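Local coordinates for protein possible prolidase (Bifidobacterium longum NCC2705, PDB 2P9B) that probably hydrolyses carbon-nitrogen bonds as a member of the amidohydrolase family, and is tentatively named a prolidase, at residues V253-G267 and F278-I292. Sequence-based numbering, arbitrary orientation.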
# COMPACT_ATOMS: atom_id res chain seq x y z
N VAL A 253 -18.93 -0.93 -5.24
CA VAL A 253 -18.47 -1.32 -3.91
C VAL A 253 -19.38 -2.41 -3.36
O VAL A 253 -18.90 -3.41 -2.84
CB VAL A 253 -18.46 -0.10 -2.97
CG1 VAL A 253 -18.16 -0.54 -1.54
CG2 VAL A 253 -17.41 0.90 -3.45
N ARG A 254 -20.69 -2.21 -3.50
CA ARG A 254 -21.66 -3.18 -3.01
C ARG A 254 -21.45 -4.56 -3.62
O ARG A 254 -21.39 -5.56 -2.89
CB ARG A 254 -23.08 -2.70 -3.31
CG ARG A 254 -24.18 -3.53 -2.65
CD ARG A 254 -25.51 -2.80 -2.70
NE ARG A 254 -26.56 -3.50 -1.97
CZ ARG A 254 -27.17 -4.60 -2.40
NH1 ARG A 254 -26.83 -5.14 -3.56
NH2 ARG A 254 -28.11 -5.17 -1.65
N ARG A 255 -21.33 -4.63 -4.94
CA ARG A 255 -21.13 -5.90 -5.62
C ARG A 255 -19.83 -6.56 -5.20
O ARG A 255 -19.77 -7.78 -5.01
CB ARG A 255 -21.12 -5.71 -7.14
CG ARG A 255 -22.45 -5.25 -7.71
CD ARG A 255 -22.39 -5.24 -9.23
NE ARG A 255 -23.62 -4.71 -9.81
CZ ARG A 255 -23.88 -4.71 -11.12
NH1 ARG A 255 -23.00 -5.20 -11.98
NH2 ARG A 255 -25.03 -4.21 -11.57
N SER A 256 -18.77 -5.76 -5.06
CA SER A 256 -17.47 -6.29 -4.67
C SER A 256 -17.54 -6.91 -3.28
O SER A 256 -17.03 -8.01 -3.06
CB SER A 256 -16.42 -5.18 -4.67
OG SER A 256 -16.22 -4.67 -5.98
N LEU A 257 -18.16 -6.20 -2.35
CA LEU A 257 -18.30 -6.68 -0.98
C LEU A 257 -19.14 -7.95 -0.93
O LEU A 257 -18.81 -8.88 -0.21
CB LEU A 257 -18.91 -5.59 -0.10
CG LEU A 257 -18.01 -4.38 0.17
CD1 LEU A 257 -18.75 -3.32 0.97
CD2 LEU A 257 -16.77 -4.83 0.92
N LEU A 258 -20.22 -7.98 -1.70
CA LEU A 258 -21.09 -9.15 -1.73
C LEU A 258 -20.31 -10.37 -2.24
O LEU A 258 -20.47 -11.47 -1.72
CB LEU A 258 -22.31 -8.90 -2.63
CG LEU A 258 -23.42 -8.00 -2.08
CD1 LEU A 258 -24.37 -7.60 -3.19
CD2 LEU A 258 -24.17 -8.75 -0.98
N ALA A 259 -19.46 -10.15 -3.23
CA ALA A 259 -18.66 -11.23 -3.80
C ALA A 259 -17.61 -11.76 -2.83
O ALA A 259 -17.15 -12.90 -2.97
CB ALA A 259 -17.99 -10.76 -5.09
N GLY A 260 -17.21 -10.94 -1.87
CA GLY A 260 -16.22 -11.38 -0.90
C GLY A 260 -14.83 -10.77 -1.09
O GLY A 260 -13.85 -11.31 -0.60
N VAL A 261 -14.77 -9.64 -1.79
CA VAL A 261 -13.51 -8.95 -2.03
C VAL A 261 -12.93 -8.49 -0.69
O VAL A 261 -13.64 -7.93 0.15
CB VAL A 261 -13.71 -7.72 -2.96
CG1 VAL A 261 -12.46 -6.87 -3.02
CG2 VAL A 261 -14.08 -8.19 -4.34
N ASP A 262 -11.63 -8.71 -0.51
CA ASP A 262 -10.95 -8.34 0.73
C ASP A 262 -10.63 -6.86 0.90
O ASP A 262 -10.65 -6.35 2.02
CB ASP A 262 -9.70 -9.19 0.84
CG ASP A 262 -10.02 -10.66 0.72
OD1 ASP A 262 -10.59 -11.21 1.68
OD2 ASP A 262 -9.74 -11.24 -0.35
N THR A 263 -10.32 -6.18 -0.19
CA THR A 263 -10.01 -4.76 -0.11
C THR A 263 -10.70 -3.98 -1.22
O THR A 263 -10.76 -4.44 -2.37
CB THR A 263 -8.49 -4.48 -0.21
OG1 THR A 263 -8.01 -4.90 -1.49
CG2 THR A 263 -7.74 -5.21 0.88
N ILE A 264 -11.22 -2.82 -0.87
CA ILE A 264 -11.87 -1.96 -1.85
C ILE A 264 -10.91 -0.81 -2.09
O ILE A 264 -10.49 -0.15 -1.14
CB ILE A 264 -13.19 -1.38 -1.30
CG1 ILE A 264 -14.19 -2.50 -1.01
CG2 ILE A 264 -13.77 -0.37 -2.30
CD1 ILE A 264 -14.64 -3.29 -2.23
N GLU A 265 -10.54 -0.58 -3.35
CA GLU A 265 -9.63 0.51 -3.70
C GLU A 265 -10.44 1.69 -4.23
O GLU A 265 -11.33 1.50 -5.06
CB GLU A 265 -8.61 0.10 -4.75
CG GLU A 265 -7.41 -0.66 -4.20
CD GLU A 265 -7.80 -2.01 -3.65
OE1 GLU A 265 -8.45 -2.77 -4.39
OE2 GLU A 265 -7.45 -2.30 -2.49
N HIS A 266 -10.10 2.88 -3.75
CA HIS A 266 -10.76 4.14 -4.10
C HIS A 266 -12.04 4.24 -3.28
O HIS A 266 -12.09 4.97 -2.29
CB HIS A 266 -11.08 4.20 -5.60
CG HIS A 266 -9.86 4.28 -6.47
ND1 HIS A 266 -8.95 3.25 -6.58
CD2 HIS A 266 -9.41 5.27 -7.28
CE1 HIS A 266 -7.99 3.60 -7.41
NE2 HIS A 266 -8.24 4.82 -7.85
N GLY A 267 -13.07 3.50 -3.67
CA GLY A 267 -14.31 3.53 -2.91
C GLY A 267 -15.29 4.60 -3.32
O GLY A 267 -15.10 5.30 -4.31
N PHE A 278 -18.51 -4.22 5.25
CA PHE A 278 -17.07 -4.09 5.45
C PHE A 278 -16.72 -4.79 6.77
O PHE A 278 -15.82 -5.63 6.83
CB PHE A 278 -16.66 -2.62 5.56
CG PHE A 278 -16.29 -1.97 4.25
CD1 PHE A 278 -15.06 -2.23 3.65
CD2 PHE A 278 -17.17 -1.09 3.62
CE1 PHE A 278 -14.70 -1.61 2.45
CE2 PHE A 278 -16.82 -0.46 2.42
CZ PHE A 278 -15.58 -0.73 1.84
N ARG A 279 -17.45 -4.44 7.82
CA ARG A 279 -17.24 -4.99 9.16
C ARG A 279 -17.30 -6.50 9.25
O ARG A 279 -16.44 -7.13 9.87
CB ARG A 279 -18.26 -4.42 10.15
CG ARG A 279 -17.89 -3.07 10.72
CD ARG A 279 -18.96 -2.59 11.67
NE ARG A 279 -18.72 -1.22 12.12
CZ ARG A 279 -19.68 -0.34 12.35
NH1 ARG A 279 -20.95 -0.68 12.18
NH2 ARG A 279 -19.37 0.88 12.75
N HIS A 280 -18.32 -7.08 8.64
CA HIS A 280 -18.51 -8.53 8.66
C HIS A 280 -18.84 -9.01 7.26
O HIS A 280 -19.96 -8.82 6.77
CB HIS A 280 -19.63 -8.91 9.62
CG HIS A 280 -19.38 -8.49 11.04
ND1 HIS A 280 -18.34 -8.99 11.79
CD2 HIS A 280 -20.03 -7.61 11.84
CE1 HIS A 280 -18.35 -8.43 12.99
NE2 HIS A 280 -19.37 -7.59 13.04
N ASN A 281 -17.86 -9.62 6.61
CA ASN A 281 -18.03 -10.14 5.26
C ASN A 281 -17.74 -11.63 5.32
O ASN A 281 -16.59 -12.05 5.27
CB ASN A 281 -17.04 -9.45 4.32
CG ASN A 281 -17.35 -9.72 2.87
OD1 ASN A 281 -17.93 -10.75 2.52
ND2 ASN A 281 -16.96 -8.80 2.00
N PRO A 282 -18.79 -12.46 5.40
CA PRO A 282 -18.65 -13.91 5.47
C PRO A 282 -17.95 -14.55 4.27
O PRO A 282 -17.48 -15.69 4.35
CB PRO A 282 -20.09 -14.39 5.63
CG PRO A 282 -20.85 -13.39 4.83
CD PRO A 282 -20.21 -12.08 5.27
N ASN A 283 -17.86 -13.81 3.17
CA ASN A 283 -17.23 -14.33 1.97
C ASN A 283 -15.79 -13.85 1.77
O ASN A 283 -15.12 -14.28 0.83
CB ASN A 283 -18.08 -14.00 0.75
CG ASN A 283 -19.44 -14.68 0.80
OD1 ASN A 283 -19.52 -15.91 0.88
ND2 ASN A 283 -20.51 -13.89 0.77
N ALA A 284 -15.32 -12.97 2.65
CA ALA A 284 -13.96 -12.47 2.56
C ALA A 284 -13.04 -13.49 3.23
O ALA A 284 -13.47 -14.24 4.11
CB ALA A 284 -13.83 -11.12 3.25
N LEU A 285 -11.78 -13.51 2.82
CA LEU A 285 -10.81 -14.46 3.38
C LEU A 285 -10.77 -14.47 4.91
O LEU A 285 -10.73 -15.54 5.52
CB LEU A 285 -9.42 -14.16 2.82
CG LEU A 285 -8.31 -15.14 3.21
CD1 LEU A 285 -8.69 -16.55 2.74
CD2 LEU A 285 -7.00 -14.69 2.57
N ARG A 286 -10.78 -13.30 5.53
CA ARG A 286 -10.72 -13.23 6.98
C ARG A 286 -11.98 -12.71 7.66
O ARG A 286 -11.96 -12.30 8.82
CB ARG A 286 -9.50 -12.40 7.38
CG ARG A 286 -8.22 -13.05 6.88
CD ARG A 286 -7.16 -12.05 6.50
NE ARG A 286 -7.63 -11.06 5.54
CZ ARG A 286 -6.85 -10.14 4.99
NH1 ARG A 286 -5.56 -10.10 5.31
NH2 ARG A 286 -7.34 -9.24 4.15
N GLY A 287 -13.10 -12.76 6.94
CA GLY A 287 -14.37 -12.33 7.50
C GLY A 287 -14.64 -10.84 7.52
O GLY A 287 -15.64 -10.40 8.09
N TYR A 288 -13.77 -10.04 6.91
CA TYR A 288 -13.97 -8.60 6.88
C TYR A 288 -13.31 -8.02 5.64
O TYR A 288 -12.44 -8.65 5.05
CB TYR A 288 -13.36 -7.95 8.13
CG TYR A 288 -11.86 -7.82 8.08
CD1 TYR A 288 -11.26 -6.66 7.59
CD2 TYR A 288 -11.03 -8.85 8.51
CE1 TYR A 288 -9.87 -6.54 7.52
CE2 TYR A 288 -9.64 -8.74 8.45
CZ TYR A 288 -9.07 -7.58 7.95
OH TYR A 288 -7.70 -7.47 7.87
N SER A 289 -13.73 -6.83 5.25
CA SER A 289 -13.15 -6.16 4.09
C SER A 289 -12.55 -4.86 4.57
O SER A 289 -12.97 -4.31 5.59
CB SER A 289 -14.22 -5.90 3.03
OG SER A 289 -14.67 -7.12 2.47
N ALA A 290 -11.54 -4.37 3.86
CA ALA A 290 -10.89 -3.13 4.24
C ALA A 290 -10.99 -2.13 3.10
O ALA A 290 -11.24 -2.50 1.96
CB ALA A 290 -9.42 -3.38 4.58
N LEU A 291 -10.82 -0.85 3.43
CA LEU A 291 -10.88 0.21 2.44
C LEU A 291 -9.50 0.84 2.24
O LEU A 291 -8.81 1.12 3.20
CB LEU A 291 -11.86 1.29 2.90
CG LEU A 291 -11.94 2.56 2.05
CD1 LEU A 291 -12.53 2.23 0.68
CD2 LEU A 291 -12.80 3.59 2.75
N ILE A 292 -9.11 1.03 0.98
CA ILE A 292 -7.83 1.67 0.64
C ILE A 292 -8.24 2.87 -0.22
O ILE A 292 -8.28 2.78 -1.44
CB ILE A 292 -6.91 0.74 -0.20
CG1 ILE A 292 -6.80 -0.65 0.45
CG2 ILE A 292 -5.50 1.34 -0.29
CD1 ILE A 292 -6.12 -0.64 1.79
O HOH W 1 -20.19 -11.31 1.19
O HOH W 2 -10.49 -10.68 4.25
O HOH W 3 -9.62 -7.44 4.34
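L257 meets F278 where two neighbouring beta-alpha units of the amidohydrolase TIM barrel join: strand 263-264, helix 272-279 and strand 290-292 form one beta-alpha-beta crossover, and helix 250-259 packs beside it. L257 CD1 sits over one face of the F278 ring, 4.0 Å from its centroid, a CH-pi contact; its other methyl, CD2, presses on S289. L257 O takes a 2.9 Å bond from N281 ND2, in the carbonyl plane and on a lone pair, though bent at the hydrogen (135°). With CG anti to the backbone N of N281 (chi1 -168°), that amide reaches across to the helix end. Its ND2 also donates to S289 OG, while OD1 closes an Asx turn onto N283 N. Replacing N281 by an alanine is likely to leave the L257 carbonyl and S289 OG without this amide donor and N283 N without its Asx acceptor. Water 1 links L258 O to N281 OD1 and N283 ND2. G260 ends the helix in a Schellman motif; a side chain there would run into N283 O. Next, V261 O receives the hydroxyl of S289, 2.7 Å from OG. D262 turns OD1 to L285 N at 2.8 Å, using its syn lone pair, and water 2 joins the same oxygen to R286 N and NE; R286 NH1 bonds to I385 O. D262 OD2 is held by H237 NE2 and V243 N. From D262 O the parallel pairing starts, A290 N donating to it and I264 N to A290 O. I264 CG1 reaches the F278 ring obliquely, 3.6 Å from CE1. E265 lies alongside I292 on the other side of the sheet, its carboxylate salt-bridged to R133 and K203. Finally, H266 N donates to I292 O at 2.9 Å.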